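Local coordinates for choline binding protein PCPA (Streptococcus pneumoniae, PDB 4CP6) that probably attaches to choline on the pneumococcal cell surface and displays a leucine-rich repeat domain, and serves as a vaccine antigen, at residues 287-292 / 310-315; 295-300 / 318-323; 202-207 / 260-265. All blocks are in the same frame, centred on the assembly; numbering follows the deposited sequence.

Contact 1: 287-292 / 310-315; sequences AFADAI and AFYGNL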
# COMPACT_ATOMS: atom_id res chain seq x y z
N ALA A 287 -7.76 7.09 3.10
CA ALA A 287 -6.86 7.58 4.13
C ALA A 287 -7.14 6.99 5.50
O ALA A 287 -6.18 6.65 6.20
CB ALA A 287 -6.89 9.09 4.21
N PHE A 288 -8.42 6.90 5.92
CA PHE A 288 -8.76 6.38 7.25
C PHE A 288 -9.45 5.05 7.16
O PHE A 288 -10.10 4.64 8.14
CB PHE A 288 -9.58 7.40 8.07
CG PHE A 288 -9.07 8.82 7.99
CD1 PHE A 288 -7.83 9.16 8.53
CD2 PHE A 288 -9.82 9.80 7.36
CE1 PHE A 288 -7.36 10.47 8.43
CE2 PHE A 288 -9.33 11.11 7.27
CZ PHE A 288 -8.09 11.41 7.77
N ALA A 289 -9.31 4.34 6.04
CA ALA A 289 -9.98 3.06 5.90
C ALA A 289 -9.55 2.08 6.98
O ALA A 289 -8.37 1.85 7.18
CB ALA A 289 -9.75 2.47 4.51
N ASP A 290 -10.52 1.52 7.70
CA ASP A 290 -10.25 0.56 8.78
C ASP A 290 -9.39 1.16 9.92
O ASP A 290 -8.69 0.40 10.61
CB ASP A 290 -9.71 -0.78 8.26
CG ASP A 290 -10.68 -1.51 7.35
OD1 ASP A 290 -11.91 -1.30 7.48
OD2 ASP A 290 -10.21 -2.32 6.51
N ALA A 291 -9.50 2.48 10.16
CA ALA A 291 -8.90 3.09 11.36
C ALA A 291 -10.01 2.85 12.39
O ALA A 291 -10.98 3.63 12.50
CB ALA A 291 -8.65 4.57 11.17
N ILE A 292 -9.90 1.71 13.09
CA ILE A 292 -11.03 1.19 13.89
C ILE A 292 -11.19 1.76 15.29
O ILE A 292 -12.21 1.45 15.94
CB ILE A 292 -11.01 -0.34 13.91
CG1 ILE A 292 -9.75 -0.90 14.62
CG2 ILE A 292 -11.14 -0.91 12.49
CD1 ILE A 292 -9.78 -2.44 14.82
N ALA A 310 -12.38 7.59 1.95
CA ALA A 310 -11.49 8.13 2.99
C ALA A 310 -12.01 7.72 4.39
O ALA A 310 -11.21 7.44 5.29
CB ALA A 310 -11.41 9.65 2.89
N PHE A 311 -13.34 7.73 4.58
CA PHE A 311 -14.00 7.34 5.82
C PHE A 311 -14.71 6.04 5.52
O PHE A 311 -15.79 6.04 4.92
CB PHE A 311 -14.98 8.43 6.28
CG PHE A 311 -14.26 9.71 6.64
CD1 PHE A 311 -13.59 9.83 7.85
CD2 PHE A 311 -14.28 10.79 5.78
CE1 PHE A 311 -12.95 11.02 8.19
CE2 PHE A 311 -13.61 11.98 6.12
CZ PHE A 311 -12.97 12.08 7.33
N TYR A 312 -14.10 4.92 5.88
CA TYR A 312 -14.59 3.60 5.52
C TYR A 312 -14.26 2.63 6.61
O TYR A 312 -13.10 2.41 6.91
CB TYR A 312 -13.87 3.18 4.23
CG TYR A 312 -14.19 1.83 3.65
CD1 TYR A 312 -15.48 1.31 3.69
CD2 TYR A 312 -13.22 1.10 2.96
CE1 TYR A 312 -15.80 0.12 3.04
CE2 TYR A 312 -13.52 -0.10 2.33
CZ TYR A 312 -14.82 -0.59 2.38
OH TYR A 312 -15.14 -1.78 1.74
N GLY A 313 -15.28 2.06 7.23
CA GLY A 313 -15.03 1.08 8.29
C GLY A 313 -14.48 1.68 9.57
O GLY A 313 -13.80 0.98 10.35
N ASN A 314 -14.76 2.97 9.83
CA ASN A 314 -14.33 3.61 11.07
C ASN A 314 -15.34 3.22 12.17
O ASN A 314 -16.31 3.94 12.43
CB ASN A 314 -14.24 5.10 10.91
CG ASN A 314 -13.21 5.45 9.88
OD1 ASN A 314 -11.99 5.26 10.10
ND2 ASN A 314 -13.65 5.93 8.76
N LEU A 315 -15.06 2.06 12.80
CA LEU A 315 -15.98 1.41 13.74
C LEU A 315 -16.36 2.24 14.95
O LEU A 315 -17.43 1.99 15.53
CB LEU A 315 -15.41 0.06 14.18
CG LEU A 315 -15.07 -0.96 13.09
CD1 LEU A 315 -14.62 -2.28 13.72
CD2 LEU A 315 -16.26 -1.21 12.15
O HOH W 1 -13.50 -1.72 9.69
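Phe288 and Phe311 lie side by side and point the same way, their rings inclined at 35° with centroids 5.2 Å apart. The CD2–CE2 side of Phe288 meets the CE1–CZ side of Phe311, CD2 of Phe288 coming to 3.5 Å from CE1 of Phe311. Phe311, whose CB points away from 287-292, brings its ring back toward Phe288. Ala287 CB sits over the centre of one face of the Phe288 ring. The backbones run in register, Ala287 opposite Ala310 and Ala289 opposite Tyr312: Phe288 N donates to Ala310 O at 2.9 Å, in the carbonyl plane, and Asp290 N makes a straighter bond (170° at the hydrogen) to Tyr312 O at 2.8 Å. That same oxygen receives a CA-H...O contact from Ala289, whose CB touches the edge of the Tyr312 ring at CD2. Farther along, Ile292 and Leu315 repeat the side-by-side pattern, with CG2 of Ile292 3.9 Å from CD1 of Leu315. The Asp290 CB points away from 310-315, but its carboxylate end returns toward Gly313; one water donates to both Asp290 OD1 and Gly313 O, while OD2 of Asp290 forms a salt bridge with Lys267. A type II turn from Phe288 to Ala291 bends the first segment. Equivalent loop positions of successive turns of the leucine-rich repeat solenoid stack here in register. Both phenylalanines reach inward to Ile297 of strand 296-298; the backbone of 287-292 bonds back to Phe265, Lys267 and Asn268, and strand 311-312 pairs onward with strand 334-335.

Contact 2: 295-300 / 318-323; sequences EEISLP and KELILP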
# COMPACT_ATOMS: atom_id res chain seq x y z
N GLU A 295 -12.30 8.06 17.02
CA GLU A 295 -13.58 8.51 17.58
C GLU A 295 -13.92 9.90 17.11
O GLU A 295 -15.10 10.25 16.96
CB GLU A 295 -13.51 8.52 19.12
CG GLU A 295 -13.42 7.12 19.71
CD GLU A 295 -13.25 7.06 21.22
OE1 GLU A 295 -13.19 8.14 21.85
OE2 GLU A 295 -13.10 5.94 21.75
N GLU A 296 -12.88 10.73 16.96
CA GLU A 296 -13.06 12.11 16.59
C GLU A 296 -11.97 12.58 15.66
O GLU A 296 -10.82 12.21 15.81
CB GLU A 296 -13.15 13.04 17.82
CG GLU A 296 -12.21 12.74 18.96
CD GLU A 296 -12.50 13.56 20.20
OE1 GLU A 296 -12.57 14.81 20.09
OE2 GLU A 296 -12.64 12.96 21.28
N ILE A 297 -12.37 13.37 14.67
CA ILE A 297 -11.45 13.95 13.71
C ILE A 297 -11.81 15.39 13.49
O ILE A 297 -12.98 15.70 13.26
CB ILE A 297 -11.39 13.13 12.42
CG1 ILE A 297 -10.28 13.69 11.49
CG2 ILE A 297 -12.76 13.08 11.71
CD1 ILE A 297 -10.03 12.87 10.35
N SER A 298 -10.82 16.30 13.56
CA SER A 298 -11.09 17.71 13.31
C SER A 298 -10.66 18.01 11.86
O SER A 298 -9.49 17.78 11.51
CB SER A 298 -10.31 18.59 14.28
OG SER A 298 -10.55 19.96 13.99
N LEU A 299 -11.59 18.48 11.03
CA LEU A 299 -11.33 18.79 9.62
C LEU A 299 -11.25 20.29 9.46
O LEU A 299 -12.13 21.01 9.94
CB LEU A 299 -12.46 18.23 8.75
CG LEU A 299 -12.68 16.70 8.85
CD1 LEU A 299 -13.89 16.29 8.01
CD2 LEU A 299 -11.43 15.93 8.43
N PRO A 300 -10.22 20.78 8.75
CA PRO A 300 -9.96 22.23 8.72
C PRO A 300 -10.72 23.03 7.67
O PRO A 300 -11.20 22.49 6.68
CB PRO A 300 -8.45 22.30 8.46
CG PRO A 300 -8.21 21.07 7.57
CD PRO A 300 -9.09 20.02 8.18
N LYS A 318 -17.61 8.89 15.96
CA LYS A 318 -18.89 9.32 16.53
C LYS A 318 -19.61 10.42 15.79
O LYS A 318 -20.84 10.50 15.89
CB LYS A 318 -18.69 9.77 17.99
CG LYS A 318 -18.03 8.71 18.89
CD LYS A 318 -17.74 9.28 20.30
CE LYS A 318 -17.16 8.22 21.22
NZ LYS A 318 -17.06 8.70 22.62
N GLU A 319 -18.87 11.28 15.09
CA GLU A 319 -19.45 12.44 14.42
C GLU A 319 -18.51 12.85 13.33
O GLU A 319 -17.31 12.54 13.40
CB GLU A 319 -19.58 13.61 15.44
CG GLU A 319 -20.22 14.88 14.91
CD GLU A 319 -20.41 16.01 15.90
OE1 GLU A 319 -19.94 15.88 17.06
OE2 GLU A 319 -21.03 17.03 15.52
N LEU A 320 -19.05 13.55 12.32
CA LEU A 320 -18.22 14.13 11.27
C LEU A 320 -18.78 15.49 10.96
O LEU A 320 -19.98 15.61 10.71
CB LEU A 320 -18.22 13.30 9.98
CG LEU A 320 -17.13 12.28 9.80
CD1 LEU A 320 -17.40 11.41 8.59
CD2 LEU A 320 -15.75 12.96 9.71
N ILE A 321 -17.91 16.50 10.99
CA ILE A 321 -18.27 17.83 10.59
C ILE A 321 -17.49 18.15 9.33
O ILE A 321 -16.28 18.41 9.40
CB ILE A 321 -18.01 18.85 11.71
CG1 ILE A 321 -18.82 18.46 12.97
CG2 ILE A 321 -18.32 20.27 11.21
CD1 ILE A 321 -18.35 19.18 14.25
N LEU A 322 -18.15 18.13 8.17
CA LEU A 322 -17.50 18.46 6.91
C LEU A 322 -17.39 19.99 6.84
O LEU A 322 -18.39 20.70 7.03
CB LEU A 322 -18.27 17.92 5.71
CG LEU A 322 -18.49 16.39 5.69
CD1 LEU A 322 -19.39 16.00 4.51
CD2 LEU A 322 -17.13 15.63 5.63
N PRO A 323 -16.18 20.50 6.65
CA PRO A 323 -15.97 21.95 6.71
C PRO A 323 -16.60 22.69 5.58
O PRO A 323 -17.08 22.11 4.59
CB PRO A 323 -14.45 22.11 6.81
CG PRO A 323 -13.90 20.86 6.19
CD PRO A 323 -14.91 19.76 6.48
O HOH W 2 -15.23 13.88 14.68
O HOH W 3 -15.57 16.08 12.66
O HOH W 4 -14.45 18.13 11.35
O HOH W 5 -14.78 20.89 10.63
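Lys318 N donates to Glu295 O at 3.0 Å in an almost straight bond (174° at the hydrogen), the one direct hydrogen bond between 295-300 and 318-323. Beyond it the two segments, whose end-to-end directions differ by 5°, are bridged by water. Water 2 accepts from Ile297 N and donates to Glu319 O; water 3 donates to Ile297 O and accepts from Ile321 N. The CA atoms of Ile297 and Leu320, 7.2 Å apart, are too far from each other for direct strand pairing, and these two waters take its place. Water 4 accepts from Leu299 N and lies 2.7 Å from Ile321 O. The one charged pair is a long one: OE1 of Glu295 and NZ of Lys318 form a salt bridge at 4.0 Å, on extended chains lying side by side. Apolar contacts make up the rest. Ile297 has CG1 anti to the backbone N (chi1 -173°), which puts CG2 between N and the carbonyl carbon, and this CG2 meets CD2 of Leu320 at 3.6 Å. Leu299 passes obliquely across Pro323, CB of Leu299 lying 3.7 Å from CD of Pro323. CD1 of Leu299 also approaches CD2 of Leu322. Pro323 in turn sets CB and CG against Pro300 O. Toward the interior, Leu320 touches Phe311, and Leu320 and Leu322 continue onto Leu343 of strand 342-345. Parallel strands stacked one per repeat, with aliphatic side chains directed into the core, are typical of the leucine-rich repeat solenoid; here waters intervene between two consecutive strands.

Contact 3: 202-207 / 260-265; sequences GSNLFR and LASYSF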
# COMPACT_ATOMS: atom_id res chain seq x y z
N GLY A 202 6.70 4.99 -4.36
CA GLY A 202 5.44 4.88 -5.08
C GLY A 202 4.27 4.96 -4.12
O GLY A 202 4.43 5.00 -2.90
N SER A 203 3.08 5.02 -4.68
CA SER A 203 1.89 5.19 -3.84
C SER A 203 1.51 3.89 -3.13
O SER A 203 1.89 2.77 -3.53
CB SER A 203 0.71 5.67 -4.68
OG SER A 203 0.47 4.69 -5.67
N ASN A 204 0.75 4.04 -2.03
CA ASN A 204 0.18 2.91 -1.27
C ASN A 204 1.24 1.92 -0.88
O ASN A 204 1.02 0.71 -0.92
CB ASN A 204 -0.94 2.25 -2.08
CG ASN A 204 -1.97 3.26 -2.47
OD1 ASN A 204 -2.08 4.31 -1.81
ND2 ASN A 204 -2.76 2.92 -3.46
N LEU A 205 2.40 2.44 -0.47
CA LEU A 205 3.55 1.60 -0.19
C LEU A 205 3.28 0.52 0.82
O LEU A 205 3.84 -0.57 0.71
CB LEU A 205 4.72 2.48 0.27
CG LEU A 205 6.06 1.84 0.47
CD1 LEU A 205 6.55 1.12 -0.79
CD2 LEU A 205 7.10 2.88 0.86
N PHE A 206 2.44 0.85 1.82
CA PHE A 206 2.13 -0.05 2.91
C PHE A 206 0.65 -0.46 2.89
O PHE A 206 0.11 -0.82 3.94
CB PHE A 206 2.47 0.65 4.23
CG PHE A 206 3.92 1.09 4.28
CD1 PHE A 206 4.93 0.17 4.46
CD2 PHE A 206 4.26 2.44 4.19
CE1 PHE A 206 6.27 0.57 4.50
CE2 PHE A 206 5.61 2.84 4.24
CZ PHE A 206 6.60 1.89 4.42
N ARG A 207 -0.01 -0.43 1.73
CA ARG A 207 -1.44 -0.70 1.65
C ARG A 207 -1.82 -1.98 2.38
O ARG A 207 -1.25 -3.01 2.10
CB ARG A 207 -1.86 -0.78 0.18
CG ARG A 207 -3.35 -1.12 -0.01
CD ARG A 207 -3.77 -1.18 -1.48
NE ARG A 207 -5.16 -1.64 -1.60
CZ ARG A 207 -5.57 -2.91 -1.59
NH1 ARG A 207 -4.69 -3.89 -1.49
NH2 ARG A 207 -6.85 -3.20 -1.65
N LEU A 260 -2.85 14.35 3.11
CA LEU A 260 -2.68 13.02 3.67
C LEU A 260 -2.67 12.10 2.47
O LEU A 260 -3.61 12.14 1.66
CB LEU A 260 -3.81 12.62 4.62
CG LEU A 260 -4.11 13.62 5.73
CD1 LEU A 260 -5.17 13.07 6.63
CD2 LEU A 260 -2.86 13.91 6.58
N ALA A 261 -1.61 11.31 2.31
CA ALA A 261 -1.51 10.42 1.15
C ALA A 261 -2.59 9.36 1.21
O ALA A 261 -3.14 9.05 2.28
CB ALA A 261 -0.15 9.72 1.16
N SER A 262 -2.85 8.77 0.07
CA SER A 262 -3.77 7.66 0.03
C SER A 262 -3.27 6.55 0.97
O SER A 262 -2.05 6.32 1.07
CB SER A 262 -3.89 7.13 -1.40
OG SER A 262 -2.63 6.88 -2.00
N TYR A 263 -4.21 5.89 1.68
CA TYR A 263 -3.94 4.80 2.63
C TYR A 263 -3.03 5.22 3.80
O TYR A 263 -2.54 4.34 4.54
CB TYR A 263 -3.31 3.60 1.87
CG TYR A 263 -4.31 2.86 1.02
CD1 TYR A 263 -4.54 3.23 -0.31
CD2 TYR A 263 -5.05 1.80 1.54
CE1 TYR A 263 -5.45 2.54 -1.10
CE2 TYR A 263 -5.96 1.10 0.75
CZ TYR A 263 -6.17 1.48 -0.56
OH TYR A 263 -7.07 0.74 -1.32
N SER A 264 -2.87 6.53 4.04
CA SER A 264 -1.93 6.96 5.08
C SER A 264 -2.25 6.52 6.51
O SER A 264 -1.30 6.40 7.30
CB SER A 264 -1.72 8.46 5.06
OG SER A 264 -2.95 9.16 5.05
N PHE A 265 -3.53 6.32 6.89
CA PHE A 265 -3.90 5.83 8.24
C PHE A 265 -4.67 4.53 8.08
O PHE A 265 -5.46 4.16 8.95
CB PHE A 265 -4.76 6.86 9.04
CG PHE A 265 -4.04 8.11 9.44
CD1 PHE A 265 -3.74 9.10 8.50
CD2 PHE A 265 -3.67 8.33 10.77
CE1 PHE A 265 -3.11 10.30 8.89
CE2 PHE A 265 -3.06 9.52 11.16
CZ PHE A 265 -2.75 10.49 10.21
O HOH W 6 0.10 6.72 -1.02
O HOH W 7 -1.39 1.78 4.11
O HOH W 8 -8.54 -1.51 -0.44
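Arg207 and Asn204 reach Tyr263 through different torsions: Arg207 has CG anti to the backbone N (chi1 178°) and stays extended to NE, whereas Asn204 has CG anti to the carbonyl carbon. The contact joins turns from two leucine-rich repeat regions of the solenoid, a type I turn from Asn204 to Arg207 and a type II turn from Ala261 to Ser264, where 52 intervening residues separate the segments. The Arg207 chain runs alongside Tyr263 in the same direction. Its CG lies over one ring face, 3.8 Å from the centroid and offset toward the rim, in a CH-pi contact. Farther out, NE of Arg207 donates to Tyr263 OH at 3.1 Å; the hydroxyl lies at the edge of the guanidinium, near its plane, which is turned 69° from the ring. Asn204 crosses the tyrosine obliquely at the CD1–CE1 side, amide and ring planes 68° apart, with CG of Asn204 3.4 Å from Tyr263 CD1. In one of the two conformers of Ser262, OG donates to Asn204 OD1 at 2.6 Å and is linked through water 6 to Asn204 N. The ring of Tyr263 also stacks with Phe286. At the outer end, water 8 accepts from Arg207 NH2 at 2.7 Å and lies 2.8 Å from Tyr263 OH, in the plane of the ring.

How the contacts relate
Contacts 1 and 2 join the same two neighbouring passes of the solenoid at different places: their centres are 13 Å apart and their segments alternate along the chain. They meet in the hydrophobic interior, where Phe288 CZ lies 3.5 Å from Ile297 CD1 and Phe311 CE1 lies 3.7 Å from Leu320 CD2. Contact 3 closes earlier in the chain, its centre also 13 Å from that of contact 1. Where contacts 1 and 3 meet, Ala287 O and Phe265 N, 2.8 Å apart, probably form a hydrogen bond, and Phe288 CZ packs on Leu260 CD1. Contacts 2 and 3 do not touch, their nearest atoms being about 6 Å apart; Phe288 touches residues of both.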